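Local structure of putative sulfatase yidJ (Bacteroides fragilis, 2QZU) at residues M84-Y88 with T378-F382; G91-T95 with G106-S110; N97-A103 with H134-P138. The protein is a putative enzyme of the sulfatase family that probably hydrolyses sulfate esters as an arylsulfatase, with the help of a bound metal ion such as calcium. The contacts are given in a common frame with arbitrary orientation. Numbering follows the deposited sequence.

Interaction 1. Residues M84-Y88 with T378-F382; sequences MTGMY and TVQTF
This is a polar loop-to-loop contact at the C-terminal end of helix 76-85. The chain leaves that helix at Gly86 and meets an irregular segment, 378-382, between helices 361-368 and 385-390. The touching parts run 69° apart. Gly86 CA lies nearest Val379 CA (4.9 Å), and Met87 CA nearest Gln380 CA (5.0 Å). Gly86 has positive phi (72/18). A CB here would sit 3.1 Å from Val379 CG1, so its absence lets the backbones close up. Gly86 O accepts two hydrogen bonds, from Gln380 N (2.8 Å) and Thr381 N (3.1 Å). Gln380 OE1 (chi1 m, chi2 t) in turn accepts a hydrogen bond from Tyr88 N (3.0 Å). Its NE2 binds Thr472 O. Tyr88 (chi1 m) reaches back along 380-382. Thr381 CG2 makes a CH-pi contact over the face of the Tyr88 ring, 4.1 Å from the centroid, and Tyr88 OH comes 3.7 Å from Phe382 CE1. A water bonds Gln380 O (2.7 Å) and, weakly, Tyr88 OH (3.4 Å). Met87, a selenomethionine, brings SE to 3.2 Å from Thr378 OG1. Thr85 OG1 (chi1 p) accepts from Met87 N (3.2 Å) and also bonds Gly81 O. The contact is characteristic of a helix end stopped by a positive-phi glycine and an ST turn, with Tyr88 at the N-cap position of helix 89-92.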
# COMPACT_ATOMS: atom_id res chain seq x y z
N MSE A 84 1.81 24.33 -18.55
CA MSE A 84 2.25 25.62 -18.05
C MSE A 84 3.07 26.47 -19.04
O MSE A 84 2.91 27.69 -19.07
CB MSE A 84 3.04 25.45 -16.75
CG MSE A 84 2.27 24.76 -15.63
SE MSE A 84 0.49 25.47 -15.30
CE MSE A 84 -0.30 23.88 -14.52
N THR A 85 3.91 25.83 -19.84
CA THR A 85 4.76 26.54 -20.79
C THR A 85 4.23 26.65 -22.22
O THR A 85 4.65 27.53 -22.98
CB THR A 85 6.15 25.89 -20.90
OG1 THR A 85 6.02 24.58 -21.48
CG2 THR A 85 6.81 25.77 -19.54
N GLY A 86 3.32 25.75 -22.59
CA GLY A 86 2.80 25.77 -23.94
C GLY A 86 3.85 25.27 -24.93
O GLY A 86 3.74 25.51 -26.14
N MSE A 87 4.86 24.59 -24.42
CA MSE A 87 5.94 24.06 -25.25
C MSE A 87 5.97 22.54 -25.17
O MSE A 87 5.55 21.96 -24.17
CB MSE A 87 7.30 24.60 -24.80
CG MSE A 87 7.40 26.13 -24.83
SE MSE A 87 9.16 26.76 -24.28
CE MSE A 87 8.73 27.38 -22.50
N TYR A 88 6.46 21.89 -26.22
CA TYR A 88 6.55 20.45 -26.19
C TYR A 88 7.69 20.10 -25.22
O TYR A 88 8.48 20.97 -24.86
CB TYR A 88 6.68 19.94 -27.63
CG TYR A 88 5.37 20.17 -28.38
CD1 TYR A 88 4.23 19.43 -28.06
CD2 TYR A 88 5.24 21.21 -29.31
CE1 TYR A 88 2.99 19.71 -28.64
CE2 TYR A 88 4.00 21.51 -29.89
CZ TYR A 88 2.88 20.75 -29.55
OH TYR A 88 1.65 21.05 -30.10
N THR A 378 7.42 31.93 -27.88
CA THR A 378 7.99 30.64 -27.51
C THR A 378 6.96 29.51 -27.44
O THR A 378 7.32 28.34 -27.43
CB THR A 378 8.74 30.73 -26.15
OG1 THR A 378 9.42 29.50 -25.90
CG2 THR A 378 7.76 31.01 -25.01
N VAL A 379 5.67 29.87 -27.38
CA VAL A 379 4.61 28.86 -27.31
C VAL A 379 4.50 28.09 -28.63
O VAL A 379 4.43 28.67 -29.71
CB VAL A 379 3.26 29.51 -26.94
CG1 VAL A 379 2.12 28.52 -27.10
CG2 VAL A 379 3.31 30.01 -25.50
N GLN A 380 4.50 26.76 -28.52
CA GLN A 380 4.45 25.87 -29.69
C GLN A 380 3.14 25.13 -29.92
O GLN A 380 2.87 24.68 -31.03
CB GLN A 380 5.56 24.82 -29.58
CG GLN A 380 6.96 25.36 -29.42
CD GLN A 380 7.97 24.25 -29.23
OE1 GLN A 380 7.95 23.54 -28.21
NE2 GLN A 380 8.86 24.08 -30.20
N THR A 381 2.33 24.99 -28.87
CA THR A 381 1.07 24.25 -28.99
C THR A 381 -0.02 24.96 -29.81
O THR A 381 0.09 26.15 -30.12
CB THR A 381 0.55 23.86 -27.60
OG1 THR A 381 0.32 25.03 -26.81
CG2 THR A 381 1.58 22.98 -26.89
N PHE A 382 -1.07 24.21 -30.15
CA PHE A 382 -2.17 24.74 -30.96
C PHE A 382 -3.13 25.71 -30.27
O PHE A 382 -3.61 25.45 -29.17
CB PHE A 382 -3.01 23.59 -31.54
CG PHE A 382 -2.25 22.65 -32.42
CD1 PHE A 382 -1.64 21.51 -31.89
CD2 PHE A 382 -2.16 22.87 -33.79
CE1 PHE A 382 -0.96 20.61 -32.71
CE2 PHE A 382 -1.48 21.98 -34.62
CZ PHE A 382 -0.88 20.85 -34.08
O HOH W 1 10.06 21.76 -27.81
O HOH W 2 1.20 23.34 -32.61

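Interaction 2. Residues G91-T95 with G106-S110; sequences GSKVT and GVELS
Val94 lays its side chain over the backbone of 107-109. Its CG2 is 3.8 Å from Glu108 C and 4.0 Å from Leu109 N. Its CG1 is 4.3 Å from Val107 CG1. Both valines have chi1 t, and their CA atoms, 4.9 Å apart, set the register. Thr95 OG1 touches Val107 CG2 at 3.7 Å, a van der Waals contact of a hydroxyl. Segment 91-95 ends helix 89-92. Lys93 leaves it with positive phi (77/-9), and Ser92 OG (chi1 p) accepts from Val94 N at 3.2 Å, forming an ST turn. Val94 (-93/83) is then the centre of an inverse gamma turn, closed by a weak bond from Thr95 N to Lys93 O (3.2 Å). Across from it, Gly106 also has positive phi (72/32), and Glu108 N bonds weakly to Gly106 O (3.0 Å). Glu108 is extended (-172/164). The two segments share no direct hydrogen bond. One water joins them instead, donating to Ser92 O (2.8 Å) and accepting from Ser110 N (2.8 Å). Glu108 points its CB away from this contact, and its OE1 takes the amide of Ala137. The pair thus joins the exit of a short helix to the loop leading to helix 116-122. Helix 76-85 packs beside both segments: Ser77 touches Val94, and Thr85 touches Ser92 and Leu109.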
# COMPACT_ATOMS: atom_id res chain seq x y z
N GLY A 91 11.45 21.64 -25.26
CA GLY A 91 11.45 23.05 -24.92
C GLY A 91 11.04 23.37 -23.50
O GLY A 91 11.59 24.28 -22.88
N SER A 92 10.09 22.61 -22.96
CA SER A 92 9.61 22.83 -21.60
C SER A 92 10.67 22.38 -20.59
O SER A 92 10.66 22.80 -19.44
CB SER A 92 8.33 22.04 -21.35
OG SER A 92 8.62 20.67 -21.11
N LYS A 93 11.56 21.50 -21.05
CA LYS A 93 12.63 20.94 -20.24
C LYS A 93 12.18 19.84 -19.27
O LYS A 93 13.01 19.18 -18.65
CB LYS A 93 13.36 22.05 -19.47
CG LYS A 93 14.14 22.98 -20.38
CD LYS A 93 14.82 24.09 -19.59
CE LYS A 93 15.58 25.02 -20.52
NZ LYS A 93 14.68 25.62 -21.54
N VAL A 94 10.87 19.65 -19.15
CA VAL A 94 10.34 18.63 -18.25
C VAL A 94 10.14 17.35 -19.07
O VAL A 94 9.04 17.04 -19.54
CB VAL A 94 9.00 19.08 -17.62
CG1 VAL A 94 8.60 18.11 -16.51
CG2 VAL A 94 9.15 20.49 -17.06
N THR A 95 11.23 16.61 -19.21
CA THR A 95 11.27 15.39 -20.01
C THR A 95 10.89 14.10 -19.30
O THR A 95 10.75 13.05 -19.94
CB THR A 95 12.66 15.22 -20.61
OG1 THR A 95 13.62 15.23 -19.55
CG2 THR A 95 12.97 16.36 -21.58
N GLY A 106 18.23 18.60 -14.61
CA GLY A 106 17.44 19.81 -14.70
C GLY A 106 15.99 19.60 -15.12
O GLY A 106 15.39 20.45 -15.78
N VAL A 107 15.43 18.47 -14.72
CA VAL A 107 14.05 18.17 -15.07
C VAL A 107 13.09 18.87 -14.10
O VAL A 107 12.75 18.34 -13.04
CB VAL A 107 13.81 16.64 -15.08
CG1 VAL A 107 12.37 16.33 -15.44
CG2 VAL A 107 14.74 15.99 -16.09
N GLU A 108 12.69 20.09 -14.46
CA GLU A 108 11.76 20.88 -13.67
C GLU A 108 11.38 22.13 -14.46
O GLU A 108 12.04 22.48 -15.44
CB GLU A 108 12.39 21.30 -12.32
CG GLU A 108 13.56 22.27 -12.43
CD GLU A 108 14.02 22.82 -11.08
OE1 GLU A 108 13.49 22.39 -10.03
OE2 GLU A 108 14.91 23.69 -11.07
N LEU A 109 10.31 22.79 -14.04
CA LEU A 109 9.85 24.00 -14.72
C LEU A 109 10.89 25.10 -14.50
O LEU A 109 11.35 25.30 -13.38
CB LEU A 109 8.50 24.44 -14.16
CG LEU A 109 7.83 25.65 -14.81
CD1 LEU A 109 7.53 25.35 -16.28
CD2 LEU A 109 6.53 25.97 -14.07
N SER A 110 11.25 25.80 -15.56
CA SER A 110 12.23 26.87 -15.45
C SER A 110 11.61 28.09 -14.77
O SER A 110 10.47 28.46 -15.07
CB SER A 110 12.73 27.27 -16.84
OG SER A 110 13.65 28.35 -16.76
O HOH W 3 10.65 25.32 -18.30

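Interaction 3. Residues N97-A103 with H134-P138; sequences NCNSETA and HLDAP
One direct hydrogen bond joins these two loops. His134 NE2 donates to Cys98 O at 3.1 Å, with the carbonyl near the ring plane. His134 has a left-handed backbone (46/46) and chi1 t, which bring its ring end to the other loop. Its ND1 binds Ser76 OG. That serine begins the Ser-x-Pro-x-Arg core of the sulfatase signature and is predicted to become 3-oxoalanine, but is unmodified here. This is consistent with a place beside the active site. Most of the remaining contacts are van der Waals. Cys98 (chi1 m) points toward 134-138, with SG 3.7 Å from Leu135 C and CB 3.5 Å from Asp136 O. Cys98 SG also makes an oblique sulfur-aromatic approach, 5.5 Å from the His134 ring centroid. Pro138 CD packs 3.5 Å from Asn99 C, and Ala103 CB meets Ala137 CB at 3.8 Å. Inside 97-103, Asn99 OD1 accepts from Thr102 N (2.9 Å) in an Asx motif, and Thr102 OG1 donates to Asn97 O (2.7 Å). Glu101 bonds Ala21 of the second subunit. Segment 97-103 lies between helices 89-92 and 116-122. Segment 134-138 follows strand 126-130 of the main sheet, and Ser77 at the start of helix 76-85 bonds both Cys98 N and His134 O.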
# COMPACT_ATOMS: atom_id res chain seq x y z
N ASN A 97 9.37 12.63 -15.00
CA ASN A 97 8.78 13.06 -13.74
C ASN A 97 9.84 13.77 -12.91
O ASN A 97 11.03 13.46 -13.00
CB ASN A 97 8.29 11.86 -12.92
CG ASN A 97 6.91 11.39 -13.34
OD1 ASN A 97 6.65 10.19 -13.39
ND2 ASN A 97 6.02 12.33 -13.63
N CYS A 98 9.40 14.72 -12.10
CA CYS A 98 10.32 15.42 -11.23
C CYS A 98 10.53 14.51 -10.03
O CYS A 98 9.57 14.04 -9.42
CB CYS A 98 9.74 16.76 -10.77
SG CYS A 98 9.52 17.96 -12.11
N ASN A 99 11.80 14.23 -9.74
CA ASN A 99 12.19 13.40 -8.61
C ASN A 99 13.71 13.52 -8.54
O ASN A 99 14.33 14.12 -9.42
CB ASN A 99 11.76 11.93 -8.79
CG ASN A 99 12.31 11.29 -10.05
OD1 ASN A 99 13.49 11.40 -10.36
ND2 ASN A 99 11.44 10.59 -10.79
N SER A 100 14.31 12.96 -7.50
CA SER A 100 15.76 13.06 -7.34
C SER A 100 16.58 12.36 -8.42
O SER A 100 17.76 12.66 -8.60
CB SER A 100 16.18 12.56 -5.96
OG SER A 100 15.79 11.21 -5.76
N GLU A 101 15.97 11.43 -9.15
CA GLU A 101 16.68 10.72 -10.21
C GLU A 101 16.87 11.62 -11.44
O GLU A 101 17.90 11.57 -12.10
CB GLU A 101 15.90 9.45 -10.62
CG GLU A 101 16.53 8.68 -11.77
CD GLU A 101 15.74 7.44 -12.15
OE1 GLU A 101 14.58 7.58 -12.61
OE2 GLU A 101 16.27 6.32 -11.99
N THR A 102 15.86 12.44 -11.72
CA THR A 102 15.93 13.33 -12.88
C THR A 102 16.45 14.72 -12.55
O THR A 102 16.80 15.48 -13.45
CB THR A 102 14.54 13.47 -13.53
OG1 THR A 102 13.64 14.09 -12.60
CG2 THR A 102 13.99 12.11 -13.93
N ALA A 103 16.52 15.04 -11.27
CA ALA A 103 16.98 16.35 -10.83
C ALA A 103 18.34 16.77 -11.37
O ALA A 103 18.53 17.92 -11.77
CB ALA A 103 16.99 16.41 -9.30
N HIS A 134 3.79 19.29 -8.82
CA HIS A 134 4.75 18.35 -9.38
C HIS A 134 5.63 18.90 -10.52
O HIS A 134 5.79 18.24 -11.55
CB HIS A 134 4.03 17.08 -9.87
CG HIS A 134 4.92 15.87 -9.94
ND1 HIS A 134 4.53 14.70 -10.57
CD2 HIS A 134 6.15 15.64 -9.44
CE1 HIS A 134 5.50 13.81 -10.45
NE2 HIS A 134 6.50 14.35 -9.77
N LEU A 135 6.18 20.09 -10.33
CA LEU A 135 7.04 20.68 -11.35
C LEU A 135 8.37 21.19 -10.79
O LEU A 135 9.09 21.93 -11.47
CB LEU A 135 6.29 21.81 -12.08
CG LEU A 135 5.29 21.32 -13.13
CD1 LEU A 135 4.39 22.48 -13.56
CD2 LEU A 135 6.04 20.73 -14.33
N ASP A 136 8.70 20.78 -9.57
CA ASP A 136 9.96 21.17 -8.94
C ASP A 136 10.84 19.96 -8.64
O ASP A 136 10.36 18.93 -8.16
CB ASP A 136 9.69 21.93 -7.63
CG ASP A 136 8.92 23.21 -7.84
OD1 ASP A 136 9.34 24.04 -8.67
OD2 ASP A 136 7.88 23.39 -7.17
N ALA A 137 12.14 20.08 -8.92
CA ALA A 137 13.09 19.00 -8.67
C ALA A 137 13.48 18.96 -7.19
O ALA A 137 13.89 19.97 -6.62
CB ALA A 137 14.34 19.19 -9.53
N PRO A 138 13.34 17.80 -6.54
CA PRO A 138 13.71 17.73 -5.12
C PRO A 138 15.22 17.88 -4.93
O PRO A 138 16.00 17.54 -5.82
CB PRO A 138 13.22 16.34 -4.70
CG PRO A 138 12.13 16.02 -5.69
CD PRO A 138 12.72 16.54 -6.98

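Overall arrangement
Helix 76-85 unites the three contacts. Interaction 1 lies at its C-terminal end, interaction 3 near its start, and interaction 2 beside it. Interactions 2 and 3 are mostly buried and their centres are 9 Å apart. They meet through Leu109 N with Leu135 O, a probable hydrogen bond. Arg162 serves both, bonding Leu109 O and forming a salt bridge with Asp136. Interaction 1 is partly buried and ties the region to late parts of the chain, including Trp468 and Thr472. It touches interaction 3 where Met84 packs on Leu135. Backbone hydrogen bonding marks interaction 1, apolar packing and water interaction 2, and a histidine bond interaction 3.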